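Sensor kinase citA (Klebsiella pneumoniae, PDB 1P0Z) senses citrate through its periplasmic domain and, as a membrane histidine kinase, probably activates the response regulator CitB by phosphorylation to induce the citrate-fermentation genes. Local coordinates at residues Lys31-Leu34 / Ala35-Lys38; Val55-Ala58 / Ser59-Leu63. One frame throughout, in Å; residues are numbered along the deposited sequence.

Contact 1. Residues Lys31-Leu34 / Ala35-Lys38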
# COMPACT_ATOMS: atom_id res chain seq x y z
N LYS A 31 11.08 -3.50 -13.12
CA LYS A 31 12.53 -3.73 -13.07
C LYS A 31 13.03 -4.30 -11.74
O LYS A 31 14.21 -4.66 -11.62
CB LYS A 31 13.27 -2.41 -13.32
CG LYS A 31 13.07 -1.83 -14.71
CD LYS A 31 13.73 -0.48 -14.81
CE LYS A 31 13.57 0.09 -16.20
NZ LYS A 31 14.12 1.47 -16.28
N ARG A 32 12.13 -4.34 -10.76
CA ARG A 32 12.42 -4.81 -9.41
C ARG A 32 13.59 -4.02 -8.84
O ARG A 32 14.49 -4.57 -8.19
CB ARG A 32 12.72 -6.32 -9.40
CG ARG A 32 11.54 -7.19 -9.85
CD ARG A 32 11.80 -8.68 -9.60
NE ARG A 32 11.79 -9.05 -8.18
CZ ARG A 32 10.68 -9.25 -7.47
NH1 ARG A 32 9.49 -9.11 -8.05
NH2 ARG A 32 10.75 -9.59 -6.19
N ASP A 33 13.59 -2.72 -9.08
CA ASP A 33 14.65 -1.86 -8.60
C ASP A 33 14.30 -1.31 -7.21
O ASP A 33 13.68 -0.24 -7.11
CB ASP A 33 14.85 -0.70 -9.56
CG ASP A 33 16.08 0.12 -9.22
OD1 ASP A 33 16.52 0.10 -8.05
OD2 ASP A 33 16.59 0.82 -10.13
N LEU A 34 14.72 -2.02 -6.17
CA LEU A 34 14.44 -1.65 -4.77
C LEU A 34 14.87 -0.26 -4.33
O LEU A 34 14.12 0.44 -3.63
CB LEU A 34 15.04 -2.68 -3.80
CG LEU A 34 14.58 -4.13 -4.01
CD1 LEU A 34 15.16 -4.96 -2.87
CD2 LEU A 34 13.04 -4.25 -4.04
N ALA A 35 16.07 0.15 -4.73
CA ALA A 35 16.55 1.48 -4.35
C ALA A 35 15.71 2.55 -5.02
O ALA A 35 15.42 3.59 -4.41
CB ALA A 35 18.02 1.66 -4.77
N ARG A 36 15.33 2.30 -6.27
CA ARG A 36 14.51 3.27 -7.02
C ARG A 36 13.12 3.38 -6.32
O ARG A 36 12.59 4.49 -6.15
CB ARG A 36 14.36 2.81 -8.46
CG ARG A 36 13.54 3.74 -9.34
CD ARG A 36 14.05 5.18 -9.25
NE ARG A 36 13.20 6.09 -10.01
CZ ARG A 36 13.11 7.40 -9.78
NH1 ARG A 36 13.82 7.97 -8.80
NH2 ARG A 36 12.31 8.15 -10.53
N ILE A 37 12.56 2.24 -5.93
CA ILE A 37 11.26 2.25 -5.24
C ILE A 37 11.38 3.03 -3.94
O ILE A 37 10.52 3.86 -3.61
CB ILE A 37 10.77 0.81 -4.98
CG1 ILE A 37 10.45 0.16 -6.33
CG2 ILE A 37 9.50 0.81 -4.09
CD1 ILE A 37 10.17 -1.31 -6.26
N LYS A 38 12.44 2.77 -3.18
CA LYS A 38 12.66 3.48 -1.92
C LYS A 38 12.76 5.00 -2.15
O LYS A 38 12.19 5.80 -1.40
CB LYS A 38 13.94 2.98 -1.24
CG LYS A 38 14.24 3.65 0.09
CD LYS A 38 15.60 3.15 0.61
CE LYS A 38 15.78 3.35 2.12
NZ LYS A 38 15.53 4.72 2.61
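D33, the N-cap residue of helix 34-47, reaches forward to the first turn and accepts the R36 amide with its side chain. With CG anti to the backbone N (chi1 -172°), OD1 is carried to 3.1 Å from R36 N; the N-H points well at the oxygen (161°) but reaches it from above the carboxylate plane. The same swing presses D33 CG against R36 CB at 3.3 Å, and the capping residue also packs on the aliphatic root of the arginine. Beside the cap the backbone takes over: I37 N binds D33 O at 3.0 Å, and K38 N binds L34 O at 2.9 Å. I37 is the buried member; its CG1 lies 3.3 Å from D33 O, and its side chain also touches A28 and V29 of helix 23-30 and Y64 of strand 62-64.

The other side is loose. The ends of R36 and K38 leave the turn for salt bridges with E24 and D42, and the carboxylate and guanidinium of D33 and R36 stay apart, OD2 to NE 6.3 Å. Just before the cap, R32 has positive phi and closes a Schellman motif at the end of the preceding helix, which lets the chain stop one helix and start the next within a few residues. The carboxylate gives a first-turn N-H an acceptor at the point where the helix has only just begun, and the negative charge of D33 would probably be stabilised by the helix dipole.

Contact 2. Residues Val55-Ala58 / Ser59-Leu63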
# COMPACT_ATOMS: atom_id res chain seq x y z
N VAL A 55 4.74 -1.58 -0.44
CA VAL A 55 4.62 -1.87 -1.87
C VAL A 55 4.99 -3.34 -2.04
O VAL A 55 6.02 -3.80 -1.50
CB VAL A 55 5.58 -1.03 -2.74
CG1 VAL A 55 5.39 -1.46 -4.23
CG2 VAL A 55 5.29 0.49 -2.56
N GLY A 56 4.12 -4.08 -2.74
CA GLY A 56 4.42 -5.48 -2.96
C GLY A 56 4.43 -5.82 -4.45
O GLY A 56 3.87 -5.08 -5.27
N ASP A 57 5.07 -6.94 -4.80
CA ASP A 57 5.08 -7.36 -6.20
C ASP A 57 3.83 -8.19 -6.51
O ASP A 57 2.90 -8.30 -5.69
CB ASP A 57 6.38 -8.10 -6.56
CG ASP A 57 6.49 -9.48 -5.94
OD1 ASP A 57 5.51 -10.02 -5.39
OD2 ASP A 57 7.62 -10.04 -6.04
N ALA A 58 3.79 -8.77 -7.71
CA ALA A 58 2.60 -9.50 -8.12
C ALA A 58 2.23 -10.69 -7.23
O ALA A 58 1.06 -11.08 -7.16
CB ALA A 58 2.76 -9.96 -9.59
N SER A 59 3.23 -11.30 -6.60
CA SER A 59 2.95 -12.44 -5.73
C SER A 59 2.79 -11.98 -4.28
O SER A 59 2.60 -12.80 -3.37
CB SER A 59 4.10 -13.46 -5.82
OG SER A 59 5.27 -12.93 -5.21
N GLY A 60 2.88 -10.66 -4.06
CA GLY A 60 2.73 -10.16 -2.70
C GLY A 60 4.02 -10.13 -1.90
O GLY A 60 3.99 -10.00 -0.67
N GLN A 61 5.15 -10.30 -2.57
CA GLN A 61 6.44 -10.19 -1.87
C GLN A 61 6.74 -8.67 -1.73
O GLN A 61 6.65 -7.93 -2.69
CB GLN A 61 7.57 -10.85 -2.68
CG GLN A 61 8.90 -10.77 -1.93
CD GLN A 61 10.06 -11.36 -2.72
OE1 GLN A 61 10.94 -10.64 -3.21
NE2 GLN A 61 10.05 -12.68 -2.87
N ARG A 62 7.09 -8.22 -0.53
CA ARG A 62 7.34 -6.79 -0.34
C ARG A 62 8.58 -6.24 -1.04
O ARG A 62 9.67 -6.81 -0.92
CB ARG A 62 7.41 -6.43 1.15
CG ARG A 62 6.14 -6.78 1.93
CD ARG A 62 6.21 -6.14 3.34
NE ARG A 62 5.13 -6.65 4.20
CZ ARG A 62 5.21 -7.80 4.87
NH1 ARG A 62 6.32 -8.56 4.78
NH2 ARG A 62 4.19 -8.22 5.59
N LEU A 63 8.37 -5.16 -1.78
CA LEU A 63 9.44 -4.44 -2.45
C LEU A 63 9.80 -3.21 -1.61
O LEU A 63 10.87 -2.61 -1.78
CB LEU A 63 8.99 -4.01 -3.85
CG LEU A 63 8.55 -5.14 -4.77
CD1 LEU A 63 8.03 -4.57 -6.08
CD2 LEU A 63 9.71 -6.11 -5.01
O HOH W 1 8.08 -12.66 -6.31
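A chi1 of 71° sets D57 CG between its own backbone N and carbonyl carbon, and S59 OG takes the corresponding place on its residue (chi1 69°); together these torsions bring the hydroxyl to OD1 inside the type I turn D57-G60. D57 OD1 is the hub. It accepts S59 OG at 2.9 Å from the syn side, not far from the carboxylate plane, whereas the amides of S59 and Q61 both meet it from well outside that plane. The Q61 N bond is the straighter of the two, that of S59 N the more bent (132°). OD2 accepts from a water that also donates to S59 OG, and has an arginine, R32, as a further partner. The side-chain cap thus reinforces the turn's own bond, G60 N to D57 O at 2.9 Å. G60 has positive phi, where a side chain would be jammed against the preceding carbonyl.

Beyond the turn the hairpin closes with D57 N to Q61 O at 2.8 Å and L63 N to V55 O at 2.7 Å, flanking the non-hydrogen-bonded pair G56-R62. The carbonyls also receive CA-H contacts, R62 CA to V55 O and G56 CA to Q61 O, the latter at 3.3 Å. L63 lays CD1 against D57 CB (3.9 Å), and helix 34-47 also touches L63. R62, a citrate-binding residue, extends from its strand, and its NH2 bonds to the bound citrate. Three donors on one oxygen, with an arginine on the other, would probably favour the ionised D57 and limit rotation of its carboxylate, in the turn just before R62.

Overall arrangement
Contact 1 lies at the surface and contact 2 is largely buried, yet they abut within this periplasmic PAS-like domain. The helix start of contact 1 covers the edge hairpin of contact 2: L34 and I37 pack on L63, and R32, from the loop before the helix, forms a salt bridge with D57, NH1 to OD2 2.9 Å. In both, an aspartate carboxylate caps backbone amides. At the helix it takes one N-H, while R36 and K38 pair with E24 and D42; in the hairpin it gathers several donors and a water. Contact 2 alone contributes a citrate-binding residue, R62, while R32, L34 and I37 of contact 1 touch the same strand.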